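Local coordinates for cytomegalovirus protein US2 (Human herpesvirus 5, PDB 1IM3), which binds newly made MHC class I heavy chains in the endoplasmic reticulum and redirects them to the cytosol for proteasomal destruction, hiding infected cells from cytotoxic T cells, at residues D[1-9]-D[20-28]; D[71-79]-D[87-95]. One frame throughout, in Å; residues are numbered along the deposited sequence.

Interaction 1: residues D[1-9]-D[20-28]; sequences PWFQIEDNR and RGSIVGNMS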
ATOM      1  N   PRO D   1      19.821 -23.237   2.376  1.00 74.01           N
ATOM      2  CA  PRO D   1      19.168 -22.764   1.137  1.00 73.50           C
ATOM      3  C   PRO D   1      20.101 -22.814  -0.070  1.00 71.94           C
ATOM      4  O   PRO D   1      21.041 -22.019  -0.168  1.00 73.40           O
ATOM      5  CB  PRO D   1      18.718 -21.333   1.404  1.00 73.71           C
ATOM      6  CG  PRO D   1      18.550 -21.339   2.895  1.00 74.08           C
ATOM      7  CD  PRO D   1      19.705 -22.219   3.438  1.00 74.33           C
ATOM      8  N   TRP D   2      19.843 -23.744  -0.984  1.00 68.84           N
ATOM      9  CA  TRP D   2      20.665 -23.862  -2.186  1.00 65.55           C
ATOM     10  C   TRP D   2      19.770 -24.113  -3.387  1.00 63.49           C
ATOM     11  O   TRP D   2      18.612 -24.524  -3.241  1.00 61.82           O
ATOM     12  CB  TRP D   2      21.660 -25.025  -2.073  1.00 64.52           C
ATOM     13  CG  TRP D   2      21.016 -26.394  -2.177  1.00 63.44           C
ATOM     14  CD1 TRP D   2      20.469 -27.125  -1.162  1.00 62.69           C
ATOM     15  CD2 TRP D   2      20.853 -27.185  -3.371  1.00 63.05           C
ATOM     16  NE1 TRP D   2      19.980 -28.321  -1.645  1.00 62.06           N
ATOM     17  CE2 TRP D   2      20.201 -28.383  -2.995  1.00 62.42           C
ATOM     18  CE3 TRP D   2      21.194 -26.994  -4.718  1.00 61.69           C
ATOM     19  CZ2 TRP D   2      19.884 -29.388  -3.918  1.00 61.17           C
ATOM     20  CZ3 TRP D   2      20.876 -27.992  -5.636  1.00 61.27           C
ATOM     21  CH2 TRP D   2      20.228 -29.176  -5.230  1.00 60.79           C
ATOM     22  N   PHE D   3      20.310 -23.874  -4.576  1.00 60.21           N
ATOM     23  CA  PHE D   3      19.558 -24.098  -5.793  1.00 58.25           C
ATOM     24  C   PHE D   3      20.457 -23.847  -6.979  1.00 56.52           C
ATOM     25  O   PHE D   3      21.381 -23.043  -6.901  1.00 57.08           O
ATOM     26  CB  PHE D   3      18.332 -23.170  -5.856  1.00 57.11           C
ATOM     27  CG  PHE D   3      18.674 -21.722  -6.011  1.00 57.68           C
ATOM     28  CD1 PHE D   3      19.109 -21.219  -7.239  1.00 58.02           C
ATOM     29  CD2 PHE D   3      18.608 -20.862  -4.920  1.00 57.98           C
ATOM     30  CE1 PHE D   3      19.480 -19.880  -7.374  1.00 58.99           C
ATOM     31  CE2 PHE D   3      18.976 -19.519  -5.045  1.00 59.20           C
ATOM     32  CZ  PHE D   3      19.413 -19.028  -6.271  1.00 59.09           C
ATOM     33  N   GLN D   4      20.212 -24.551  -8.072  1.00 53.87           N
ATOM     34  CA  GLN D   4      20.992 -24.308  -9.269  1.00 52.23           C
ATOM     35  C   GLN D   4      20.085 -24.385 -10.486  1.00 49.87           C
ATOM     36  O   GLN D   4      19.204 -25.238 -10.572  1.00 47.33           O
ATOM     37  CB  GLN D   4      22.158 -25.296  -9.389  1.00 52.60           C
ATOM     38  CG  GLN D   4      21.761 -26.755  -9.403  1.00 55.75           C
ATOM     39  CD  GLN D   4      22.889 -27.682  -9.882  1.00 57.29           C
ATOM     40  OE1 GLN D   4      22.665 -28.878 -10.124  1.00 55.62           O
ATOM     41  NE2 GLN D   4      24.106 -27.129 -10.021  1.00 54.91           N
ATOM     42  N   ILE D   5      20.310 -23.465 -11.414  1.00 49.99           N
ATOM     43  CA  ILE D   5      19.549 -23.378 -12.644  1.00 50.75           C
ATOM     44  C   ILE D   5      20.036 -24.418 -13.634  1.00 50.91           C
ATOM     45  O   ILE D   5      21.198 -24.393 -14.028  1.00 50.77           O
ATOM     46  CB  ILE D   5      19.720 -21.994 -13.261  1.00 51.30           C
ATOM     47  CG1 ILE D   5      19.238 -20.945 -12.263  1.00 52.71           C
ATOM     48  CG2 ILE D   5      18.980 -21.907 -14.580  1.00 49.77           C
ATOM     49  CD1 ILE D   5      19.423 -19.532 -12.751  1.00 57.05           C
ATOM     50  N   GLU D   6      19.152 -25.324 -14.038  1.00 50.74           N
ATOM     51  CA  GLU D   6      19.535 -26.352 -14.990  1.00 51.24           C
ATOM     52  C   GLU D   6      19.311 -25.883 -16.410  1.00 51.79           C
ATOM     53  O   GLU D   6      20.189 -25.984 -17.252  1.00 53.52           O
ATOM     54  CB  GLU D   6      18.740 -27.642 -14.765  1.00 51.06           C
ATOM     55  CG  GLU D   6      18.968 -28.310 -13.432  1.00 49.73           C
ATOM     56  CD  GLU D   6      18.355 -29.700 -13.381  1.00 49.18           C
ATOM     57  OE1 GLU D   6      17.229 -29.884 -13.892  1.00 47.68           O
ATOM     58  OE2 GLU D   6      19.001 -30.608 -12.826  1.00 48.21           O
ATOM     59  N   ASP D   7      18.151 -25.325 -16.681  1.00 51.96           N
ATOM     60  CA  ASP D   7      17.879 -24.917 -18.035  1.00 51.46           C
ATOM     61  C   ASP D   7      16.994 -23.697 -18.021  1.00 49.23           C
ATOM     62  O   ASP D   7      16.429 -23.344 -16.996  1.00 46.46           O
ATOM     63  CB  ASP D   7      17.195 -26.077 -18.764  1.00 55.18           C
ATOM     64  CG  ASP D   7      17.063 -25.840 -20.254  1.00 59.74           C
ATOM     65  OD1 ASP D   7      18.102 -25.557 -20.909  1.00 59.94           O
ATOM     66  OD2 ASP D   7      15.916 -25.949 -20.764  1.00 62.32           O
ATOM     67  N   ASN D   8      16.843 -23.096 -19.188  1.00 47.03           N
ATOM     68  CA  ASN D   8      16.065 -21.888 -19.340  1.00 46.50           C
ATOM     69  C   ASN D   8      16.111 -21.442 -20.788  1.00 47.03           C
ATOM     70  O   ASN D   8      17.040 -20.771 -21.193  1.00 45.66           O
ATOM     71  CB  ASN D   8      16.665 -20.797 -18.470  1.00 44.18           C
ATOM     72  CG  ASN D   8      16.101 -19.432 -18.782  1.00 46.14           C
ATOM     73  OD1 ASN D   8      14.916 -19.293 -19.060  1.00 45.68           O
ATOM     74  ND2 ASN D   8      16.945 -18.408 -18.727  1.00 45.32           N
ATOM     75  N   ARG D   9      15.120 -21.810 -21.577  1.00 48.27           N
ATOM     76  CA  ARG D   9      15.102 -21.409 -22.973  1.00 50.44           C
ATOM     77  C   ARG D   9      13.669 -21.041 -23.279  1.00 50.87           C
ATOM     78  O   ARG D   9      12.783 -21.302 -22.468  1.00 52.07           O
ATOM     79  CB  ARG D   9      15.579 -22.555 -23.869  1.00 52.15           C
ATOM     80  CG  ARG D   9      17.072 -22.842 -23.758  1.00 56.24           C
ATOM     81  CD  ARG D   9      17.456 -24.002 -24.647  1.00 62.51           C
ATOM     82  NE  ARG D   9      16.719 -25.203 -24.263  1.00 69.33           N
ATOM     83  CZ  ARG D   9      16.802 -26.373 -24.889  1.00 73.59           C
ATOM     84  NH1 ARG D   9      17.598 -26.505 -25.950  1.00 75.07           N
ATOM     85  NH2 ARG D   9      16.095 -27.415 -24.447  1.00 75.68           N
ATOM     86  N   ARG D  20      10.607 -23.196 -21.407  1.00 40.35           N
ATOM     87  CA  ARG D  20      10.841 -24.343 -20.554  1.00 42.73           C
ATOM     88  C   ARG D  20      12.091 -24.091 -19.734  1.00 43.05           C
ATOM     89  O   ARG D  20      13.064 -23.523 -20.226  1.00 42.59           O
ATOM     90  CB  ARG D  20      11.025 -25.601 -21.401  1.00 43.91           C
ATOM     91  CG  ARG D  20      11.183 -26.865 -20.573  1.00 48.83           C
ATOM     92  CD  ARG D  20      11.176 -28.081 -21.470  1.00 52.95           C
ATOM     93  NE  ARG D  20       9.985 -28.086 -22.315  1.00 56.27           N
ATOM     94  CZ  ARG D  20       9.785 -28.924 -23.326  1.00 57.90           C
ATOM     95  NH1 ARG D  20      10.706 -29.831 -23.622  1.00 59.45           N
ATOM     96  NH2 ARG D  20       8.666 -28.858 -24.038  1.00 56.06           N
ATOM     97  N   GLY D  21      12.060 -24.505 -18.478  1.00 40.83           N
ATOM     98  CA  GLY D  21      13.211 -24.304 -17.640  1.00 39.37           C
ATOM     99  C   GLY D  21      13.132 -25.242 -16.463  1.00 39.79           C
ATOM    100  O   GLY D  21      12.119 -25.907 -16.237  1.00 39.40           O
ATOM    101  N   SER D  22      14.209 -25.293 -15.701  1.00 39.62           N
ATOM    102  CA  SER D  22      14.249 -26.159 -14.547  1.00 40.05           C
ATOM    103  C   SER D  22      15.260 -25.640 -13.549  1.00 39.39           C
ATOM    104  O   SER D  22      16.289 -25.070 -13.927  1.00 37.52           O
ATOM    105  CB  SER D  22      14.620 -27.581 -14.970  1.00 40.48           C
ATOM    106  OG  SER D  22      14.845 -28.400 -13.836  1.00 46.57           O
ATOM    107  N   ILE D  23      14.942 -25.833 -12.275  1.00 39.46           N
ATOM    108  CA  ILE D  23      15.813 -25.424 -11.183  1.00 39.15           C
ATOM    109  C   ILE D  23      15.717 -26.514 -10.114  1.00 39.26           C
ATOM    110  O   ILE D  23      14.613 -26.926  -9.754  1.00 40.93           O
ATOM    111  CB  ILE D  23      15.339 -24.088 -10.577  1.00 40.47           C
ATOM    112  CG1 ILE D  23      15.516 -22.970 -11.610  1.00 40.92           C
ATOM    113  CG2 ILE D  23      16.103 -23.782  -9.296  1.00 37.26           C
ATOM    114  CD1 ILE D  23      15.087 -21.622 -11.126  1.00 42.48           C
ATOM    115  N   VAL D  24      16.843 -27.046  -9.651  1.00 37.26           N
ATOM    116  CA  VAL D  24      16.762 -28.039  -8.581  1.00 37.97           C
ATOM    117  C   VAL D  24      17.279 -27.308  -7.356  1.00 38.08           C
ATOM    118  O   VAL D  24      18.067 -26.369  -7.484  1.00 37.14           O
ATOM    119  CB  VAL D  24      17.630 -29.333  -8.819  1.00 35.88           C
ATOM    120  CG1 VAL D  24      17.040 -30.164  -9.930  1.00 35.00           C
ATOM    121  CG2 VAL D  24      19.064 -28.971  -9.123  1.00 35.15           C
ATOM    122  N   GLY D  25      16.819 -27.725  -6.181  1.00 38.86           N
ATOM    123  CA  GLY D  25      17.240 -27.112  -4.931  1.00 39.56           C
ATOM    124  C   GLY D  25      16.314 -27.587  -3.828  1.00 41.45           C
ATOM    125  O   GLY D  25      15.368 -28.343  -4.087  1.00 39.91           O
ATOM    126  N   ASN D  26      16.563 -27.152  -2.599  1.00 43.48           N
ATOM    127  CA  ASN D  26      15.715 -27.581  -1.498  1.00 47.04           C
ATOM    128  C   ASN D  26      14.680 -26.540  -1.058  1.00 47.13           C
ATOM    129  O   ASN D  26      14.292 -26.526   0.113  1.00 49.62           O
ATOM    130  CB  ASN D  26      16.580 -28.023  -0.300  1.00 48.84           C
ATOM    131  CG  ASN D  26      17.485 -26.912   0.222  1.00 53.08           C
ATOM    132  OD1 ASN D  26      17.555 -25.817  -0.353  1.00 55.13           O
ATOM    133  ND2 ASN D  26      18.191 -27.192   1.324  1.00 54.09           N
ATOM    134  N   MET D  27      14.223 -25.689  -1.987  1.00 45.51           N
ATOM    135  CA  MET D  27      13.216 -24.664  -1.675  1.00 42.83           C
ATOM    136  C   MET D  27      11.941 -25.333  -1.185  1.00 42.18           C
ATOM    137  O   MET D  27      11.482 -26.313  -1.776  1.00 40.57           O
ATOM    138  CB  MET D  27      12.812 -23.836  -2.897  1.00 43.68           C
ATOM    139  CG  MET D  27      13.915 -23.378  -3.805  1.00 48.84           C
ATOM    140  SD  MET D  27      14.321 -24.662  -4.991  1.00 47.73           S
ATOM    141  CE  MET D  27      12.912 -24.664  -5.988  1.00 51.45           C
ATOM    142  N   SER D  28      11.352 -24.795  -0.121  1.00 40.63           N
ATOM    143  CA  SER D  28      10.104 -25.352   0.409  1.00 40.77           C
ATOM    144  C   SER D  28       8.906 -24.592  -0.191  1.00 38.38           C
ATOM    145  O   SER D  28       7.776 -25.071  -0.192  1.00 37.99           O
ATOM    146  CB  SER D  28      10.082 -25.254   1.946  1.00 43.35           C
ATOM    147  OG  SER D  28      10.368 -23.927   2.378  1.00 51.40           O
TER

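Interaction 2: residues D[71-79]-D[87-95]; sequences PIFETLALR and IWLRCVPEL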
ATOM      1  N   PRO D  71       3.553  -8.595 -30.314  1.00 67.28           N
ATOM      2  CA  PRO D  71       4.614  -8.564 -31.328  1.00 66.81           C
ATOM      3  C   PRO D  71       5.856  -7.854 -30.800  1.00 66.20           C
ATOM      4  O   PRO D  71       6.991  -8.200 -31.137  1.00 65.99           O
ATOM      5  CB  PRO D  71       3.968  -7.797 -32.474  1.00 66.81           C
ATOM      6  CG  PRO D  71       2.516  -8.158 -32.336  1.00 67.31           C
ATOM      7  CD  PRO D  71       2.297  -8.044 -30.852  1.00 67.06           C
ATOM      8  N   ILE D  72       5.625  -6.854 -29.962  1.00 65.13           N
ATOM      9  CA  ILE D  72       6.703  -6.075 -29.369  1.00 63.90           C
ATOM     10  C   ILE D  72       7.591  -6.911 -28.449  1.00 63.08           C
ATOM     11  O   ILE D  72       8.606  -6.431 -27.954  1.00 61.82           O
ATOM     12  CB  ILE D  72       6.145  -4.949 -28.506  1.00 65.50           C
ATOM     13  CG1 ILE D  72       4.868  -4.396 -29.132  1.00 67.68           C
ATOM     14  CG2 ILE D  72       7.176  -3.855 -28.358  1.00 66.79           C
ATOM     15  CD1 ILE D  72       4.094  -3.494 -28.190  1.00 69.90           C
ATOM     16  N   PHE D  73       7.212  -8.156 -28.202  1.00 61.25           N
ATOM     17  CA  PHE D  73       8.000  -8.978 -27.305  1.00 60.04           C
ATOM     18  C   PHE D  73       9.457  -9.074 -27.686  1.00 59.48           C
ATOM     19  O   PHE D  73       9.819  -9.358 -28.823  1.00 60.26           O
ATOM     20  CB  PHE D  73       7.442 -10.397 -27.205  1.00 60.06           C
ATOM     21  CG  PHE D  73       8.001 -11.187 -26.046  1.00 58.37           C
ATOM     22  CD1 PHE D  73       7.369 -11.166 -24.809  1.00 58.67           C
ATOM     23  CD2 PHE D  73       9.145 -11.965 -26.198  1.00 58.39           C
ATOM     24  CE1 PHE D  73       7.860 -11.917 -23.738  1.00 58.01           C
ATOM     25  CE2 PHE D  73       9.644 -12.720 -25.133  1.00 58.76           C
ATOM     26  CZ  PHE D  73       8.998 -12.696 -23.902  1.00 58.10           C
ATOM     27  N   GLU D  74      10.299  -8.847 -26.704  1.00 58.34           N
ATOM     28  CA  GLU D  74      11.721  -8.952 -26.920  1.00 57.93           C
ATOM     29  C   GLU D  74      12.311 -10.126 -26.155  1.00 56.34           C
ATOM     30  O   GLU D  74      12.664 -11.140 -26.758  1.00 56.49           O
ATOM     31  CB  GLU D  74      12.415  -7.682 -26.480  1.00 60.33           C
ATOM     32  CG  GLU D  74      12.590  -6.684 -27.600  1.00 65.20           C
ATOM     33  CD  GLU D  74      13.493  -5.537 -27.201  1.00 66.08           C
ATOM     34  OE1 GLU D  74      14.569  -5.805 -26.615  1.00 64.92           O
ATOM     35  OE2 GLU D  74      13.128  -4.374 -27.481  1.00 67.68           O
ATOM     36  N   THR D  75      12.459  -9.957 -24.833  1.00 51.70           N
ATOM     37  CA  THR D  75      12.988 -11.008 -23.958  1.00 49.46           C
ATOM     38  C   THR D  75      12.053 -11.383 -22.779  1.00 47.53           C
ATOM     39  O   THR D  75      11.183 -10.590 -22.379  1.00 44.05           O
ATOM     40  CB  THR D  75      14.380 -10.629 -23.366  1.00 49.49           C
ATOM     41  OG1 THR D  75      14.241  -9.587 -22.398  1.00 49.37           O
ATOM     42  CG2 THR D  75      15.306 -10.150 -24.456  1.00 51.09           C
ATOM     43  N   LEU D  76      12.222 -12.608 -22.260  1.00 45.73           N
ATOM     44  CA  LEU D  76      11.457 -13.096 -21.115  1.00 42.65           C
ATOM     45  C   LEU D  76      12.258 -12.734 -19.868  1.00 41.71           C
ATOM     46  O   LEU D  76      13.394 -13.185 -19.707  1.00 41.55           O
ATOM     47  CB  LEU D  76      11.273 -14.626 -21.160  1.00 41.52           C
ATOM     48  CG  LEU D  76      10.626 -15.253 -19.901  1.00 39.74           C
ATOM     49  CD1 LEU D  76       9.206 -14.743 -19.755  1.00 38.08           C
ATOM     50  CD2 LEU D  76      10.613 -16.760 -19.994  1.00 37.87           C
ATOM     51  N   ALA D  77      11.691 -11.893 -19.010  1.00 39.21           N
ATOM     52  CA  ALA D  77      12.353 -11.535 -17.758  1.00 39.13           C
ATOM     53  C   ALA D  77      11.641 -12.382 -16.713  1.00 38.38           C
ATOM     54  O   ALA D  77      10.465 -12.183 -16.430  1.00 39.19           O
ATOM     55  CB  ALA D  77      12.178 -10.065 -17.441  1.00 40.11           C
ATOM     56  N   LEU D  78      12.362 -13.329 -16.143  1.00 36.98           N
ATOM     57  CA  LEU D  78      11.778 -14.235 -15.178  1.00 37.45           C
ATOM     58  C   LEU D  78      12.244 -13.984 -13.759  1.00 35.55           C
ATOM     59  O   LEU D  78      13.387 -14.280 -13.412  1.00 36.90           O
ATOM     60  CB  LEU D  78      12.103 -15.668 -15.592  1.00 39.97           C
ATOM     61  CG  LEU D  78      11.423 -16.807 -14.840  1.00 44.27           C
ATOM     62  CD1 LEU D  78       9.912 -16.602 -14.840  1.00 43.05           C
ATOM     63  CD2 LEU D  78      11.790 -18.138 -15.518  1.00 45.80           C
ATOM     64  N   ARG D  79      11.364 -13.423 -12.936  1.00 32.18           N
ATOM     65  CA  ARG D  79      11.690 -13.173 -11.541  1.00 31.22           C
ATOM     66  C   ARG D  79      11.225 -14.388 -10.754  1.00 30.75           C
ATOM     67  O   ARG D  79      10.099 -14.837 -10.897  1.00 30.06           O
ATOM     68  CB  ARG D  79      10.989 -11.908 -11.025  1.00 31.23           C
ATOM     69  CG  ARG D  79      11.152 -11.657  -9.518  1.00 30.62           C
ATOM     70  CD  ARG D  79      10.502 -10.344  -9.049  1.00 28.92           C
ATOM     71  NE  ARG D  79      10.578 -10.200  -7.597  1.00 26.99           N
ATOM     72  CZ  ARG D  79       9.645 -10.626  -6.747  1.00 25.90           C
ATOM     73  NH1 ARG D  79       8.531 -11.226  -7.184  1.00 22.67           N
ATOM     74  NH2 ARG D  79       9.833 -10.464  -5.454  1.00 24.73           N
ATOM     75  N   ILE D  87      15.830 -14.129  -7.541  1.00 39.22           N
ATOM     76  CA  ILE D  87      16.799 -14.246  -8.621  1.00 40.69           C
ATOM     77  C   ILE D  87      16.060 -13.940  -9.905  1.00 39.83           C
ATOM     78  O   ILE D  87      14.890 -14.307 -10.045  1.00 38.35           O
ATOM     79  CB  ILE D  87      17.410 -15.665  -8.748  1.00 42.28           C
ATOM     80  CG1 ILE D  87      16.335 -16.680  -9.093  1.00 41.63           C
ATOM     81  CG2 ILE D  87      18.097 -16.054  -7.455  1.00 42.93           C
ATOM     82  CD1 ILE D  87      16.885 -18.048  -9.339  1.00 43.74           C
ATOM     83  N   TRP D  88      16.731 -13.246 -10.815  1.00 38.52           N
ATOM     84  CA  TRP D  88      16.150 -12.936 -12.099  1.00 39.28           C
ATOM     85  C   TRP D  88      16.859 -13.747 -13.173  1.00 40.62           C
ATOM     86  O   TRP D  88      18.081 -13.879 -13.142  1.00 41.41           O
ATOM     87  CB  TRP D  88      16.315 -11.453 -12.421  1.00 37.78           C
ATOM     88  CG  TRP D  88      15.448 -10.543 -11.620  1.00 35.57           C
ATOM     89  CD1 TRP D  88      15.649 -10.135 -10.331  1.00 37.03           C
ATOM     90  CD2 TRP D  88      14.272  -9.872 -12.074  1.00 34.09           C
ATOM     91  NE1 TRP D  88      14.675  -9.243  -9.959  1.00 35.32           N
ATOM     92  CE2 TRP D  88      13.816  -9.063 -11.012  1.00 33.46           C
ATOM     93  CE3 TRP D  88      13.559  -9.869 -13.286  1.00 36.06           C
ATOM     94  CZ2 TRP D  88      12.682  -8.246 -11.119  1.00 32.66           C
ATOM     95  CZ3 TRP D  88      12.432  -9.051 -13.394  1.00 35.93           C
ATOM     96  CH2 TRP D  88      12.007  -8.252 -12.311  1.00 34.82           C
ATOM     97  N   LEU D  89      16.090 -14.301 -14.103  1.00 40.03           N
ATOM     98  CA  LEU D  89      16.652 -15.020 -15.234  1.00 41.81           C
ATOM     99  C   LEU D  89      16.224 -14.209 -16.447  1.00 42.03           C
ATOM    100  O   LEU D  89      15.244 -13.487 -16.395  1.00 41.76           O
ATOM    101  CB  LEU D  89      16.082 -16.443 -15.351  1.00 41.60           C
ATOM    102  CG  LEU D  89      16.665 -17.540 -14.462  1.00 42.07           C
ATOM    103  CD1 LEU D  89      16.492 -17.173 -13.014  1.00 44.34           C
ATOM    104  CD2 LEU D  89      15.962 -18.847 -14.746  1.00 40.73           C
ATOM    105  N   ARG D  90      16.968 -14.317 -17.536  1.00 43.74           N
ATOM    106  CA  ARG D  90      16.617 -13.618 -18.759  1.00 46.27           C
ATOM    107  C   ARG D  90      16.662 -14.670 -19.875  1.00 46.28           C
ATOM    108  O   ARG D  90      17.605 -15.436 -19.928  1.00 46.15           O
ATOM    109  CB  ARG D  90      17.619 -12.485 -18.981  1.00 47.72           C
ATOM    110  CG  ARG D  90      17.190 -11.450 -20.004  1.00 54.28           C
ATOM    111  CD  ARG D  90      17.943 -10.132 -19.805  1.00 57.16           C
ATOM    112  NE  ARG D  90      17.967  -9.328 -21.028  1.00 62.42           N
ATOM    113  CZ  ARG D  90      18.733  -9.586 -22.090  1.00 63.80           C
ATOM    114  NH1 ARG D  90      19.556 -10.632 -22.099  1.00 63.11           N
ATOM    115  NH2 ARG D  90      18.674  -8.793 -23.155  1.00 64.49           N
ATOM    116  N   CYS D  91      15.633 -14.744 -20.725  1.00 49.97           N
ATOM    117  CA  CYS D  91      15.599 -15.718 -21.819  1.00 54.07           C
ATOM    118  C   CYS D  91      15.302 -14.996 -23.138  1.00 56.15           C
ATOM    119  O   CYS D  91      14.312 -14.269 -23.236  1.00 54.73           O
ATOM    120  CB  CYS D  91      14.517 -16.806 -21.593  1.00 54.45           C
ATOM    121  SG  CYS D  91      14.530 -18.002 -22.975  1.00 59.75           S
ATOM    122  N   VAL D  92      16.164 -15.198 -24.136  1.00 57.82           N
ATOM    123  CA  VAL D  92      15.979 -14.602 -25.454  1.00 59.32           C
ATOM    124  C   VAL D  92      15.352 -15.658 -26.363  1.00 61.45           C
ATOM    125  O   VAL D  92      15.894 -16.752 -26.519  1.00 61.60           O
ATOM    126  CB  VAL D  92      17.321 -14.173 -26.072  1.00 59.29           C
ATOM    127  CG1 VAL D  92      17.081 -13.455 -27.385  1.00 58.69           C
ATOM    128  CG2 VAL D  92      18.070 -13.277 -25.102  1.00 58.96           C
ATOM    129  N   PRO D  93      14.195 -15.348 -26.972  1.00 63.79           N
ATOM    130  CA  PRO D  93      13.518 -16.309 -27.866  1.00 67.92           C
ATOM    131  C   PRO D  93      14.474 -16.769 -28.983  1.00 71.20           C
ATOM    132  O   PRO D  93      15.229 -15.949 -29.485  1.00 69.83           O
ATOM    133  CB  PRO D  93      12.328 -15.501 -28.396  1.00 66.70           C
ATOM    134  CG  PRO D  93      12.049 -14.552 -27.275  1.00 66.11           C
ATOM    135  CD  PRO D  93      13.420 -14.102 -26.867  1.00 64.04           C
ATOM    136  N   GLU D  94      14.426 -18.031 -29.396  1.00 76.39           N
ATOM    137  CA  GLU D  94      15.340 -18.546 -30.390  1.00 81.67           C
ATOM    138  C   GLU D  94      14.855 -18.733 -31.826  1.00 84.70           C
ATOM    139  O   GLU D  94      14.766 -17.848 -32.654  1.00 86.06           O
ATOM    140  CB  GLU D  94      15.797 -19.931 -29.957  1.00 83.34           C
ATOM    141  CG  GLU D  94      16.469 -20.056 -28.619  1.00 86.28           C
ATOM    142  CD  GLU D  94      17.263 -21.309 -28.504  1.00 87.87           C
ATOM    143  OE1 GLU D  94      18.358 -21.334 -29.067  1.00 88.47           O
ATOM    144  OE2 GLU D  94      16.834 -22.250 -27.811  1.00 89.10           O
ATOM    145  N   LEU D  95      14.881 -20.030 -32.121  1.00 87.53           N
ATOM    146  CA  LEU D  95      14.589 -20.742 -33.360  1.00 90.25           C
ATOM    147  C   LEU D  95      13.538 -21.828 -33.099  1.00 91.93           C
ATOM    148  O   LEU D  95      12.501 -21.775 -33.781  1.00 40.92           O
ATOM    149  CB  LEU D  95      15.892 -21.428 -33.804  1.00 89.90           C
ATOM    150  CG  LEU D  95      17.140 -20.758 -34.353  1.00 89.42           C
ATOM    151  CD1 LEU D  95      17.565 -19.681 -33.409  1.00 88.27           C
ATOM    152  CD2 LEU D  95      18.213 -21.843 -34.513  1.00 88.63           C
TER

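Interaction 1: residues D[1-9]-D[20-28]
A classic beta bulge interrupts the antiparallel hairpin of strands 3-12 and 16-25 where Glu6 and Asp7 together face Ser22. The carbonyl oxygen of Ser22 receives Glu6 N at 2.9 Å and, more weakly, Asp7 N, so one acceptor serves two successive amides and the register shifts by one residue. Across the same bulge Ser22 OG donates to Glu6 OE1 at 2.8 Å, meeting the carboxylate on its anti side and 30° out of its plane. The glutamate reaches that far because CG stands anti to its own carbonyl carbon and the chain then runs extended. Glu6 OE2 lies 3.5 Å from Val24 CG1, the two side chains crossing at about a right angle. The other methyl of that valine, CG2, packs alongside Gln4 CG at 3.5 Å.

Strand 3-12 of this hairpin is an outer strand of a four-stranded antiparallel sheet in the immunoglobulin-like lumenal domain, and strand 59-68 bonds to the far side of strand 16-25. Phe3, Ile5 and Ile23 line the face turned to the opposing sheet, where Phe3 reaches Leu82 and Ile87, while Phe3 CB also meets Ile23 CG2.

At the end of the pairing the indole of Trp2 lies across the backbone of Gly25. Gly25 CA sits 3.5 Å from the centroid of the six-membered ring and 8° off its normal, a CH-pi contact over the face. Asn26 N lies over the same face, while the asparagine's side-chain amide crosses the pyrrole part obliquely near CD1 and NE1, and its OD1 accepts Trp2 N in a nearly straight bond of 3.2 Å. With CG between the backbone N and the carbonyl carbon (chi1 72°), the indole reaches across to the neighbouring strand, where Trp2 CZ3 also meets Val24 CG2 at 4.0 Å.

Interaction 2: residues D[71-79]-D[87-95]
Arg79 and Trp88, a non-hydrogen-bonded antiparallel pair, meet through the aliphatic part of the arginine and the indole. Arg79 CB stands 3.8 Å from the centroid of the six-membered ring and only 1° off its normal, a CH-pi contact over the face, and CD follows at 3.7 Å from Trp88 CZ2. Because the arginine chain is extended from CG to NE, it runs from CB over the ring to CG above Trp88 CE2 and CD just outside the rim, and the guanidinium, 65° from the indole plane, is carried beyond it. Ala77 CB approaches the same ring at its edge, 4.2 Å from Trp88 CZ3.

Two hydrogen-bonded pairs alternate with these contacts. Leu76 N reaches Cys91 O at 2.8 Å in a nearly straight bond, returned by Cys91 N to Leu76 O, and Leu78 exchanges the same two bonds with Leu89. On this inward face Leu76 CB lies 3.9 Å from Cys91 CB, and Leu78 CB is 4.1 Å from Leu89 CB. Where strand 75-82 begins and strand 85-91 ends, Pro93 CG enters the plane of the Phe73 ring at its edge, 3.7 Å from Phe73 CE2, and the backbone O of Glu74 lies 3.1 Å from Pro93 CD.

The second shell is the rest of an immunoglobulin-like sandwich. Strand 30-37 bonds to the other side of strand 75-82, with a classic beta bulge at Glu74 and Thr75 opposite Asp37; Trp62 of the opposing sheet packs on Leu78 and Leu89, and Cys91 is disulfide-bonded to Cys10. Arg79 NH1 forms a salt bridge with Asp33 and also bonds the backbone of another protein chain, which packs against Trp88 as well. Arg79 is thus divided: hydrocarbon on the indole, guanidinium shared between its own domain and the partner protein.

Overall arrangement
Both contacts are antiparallel hairpins, one in each sheet of the same immunoglobulin-like sandwich, with centres about 17 Å apart. Interaction 2 is the more buried: its pairing is regular, and half of its touching residues are buried. Interaction 1 lies nearer the surface and shifts register at a bulge. Their chemistry differs accordingly: polar side-chain bonds join the outer strand to its neighbour in interaction 1, whereas paired leucines and a cysteine fill the inward face of interaction 2. Only interaction 2 touches another protein chain of the assembly. The hairpins also meet each other: Phe3 CZ packs on Ile87 CG2 at 3.5 Å, and Asn8 ND2 probably bonds Arg90 O.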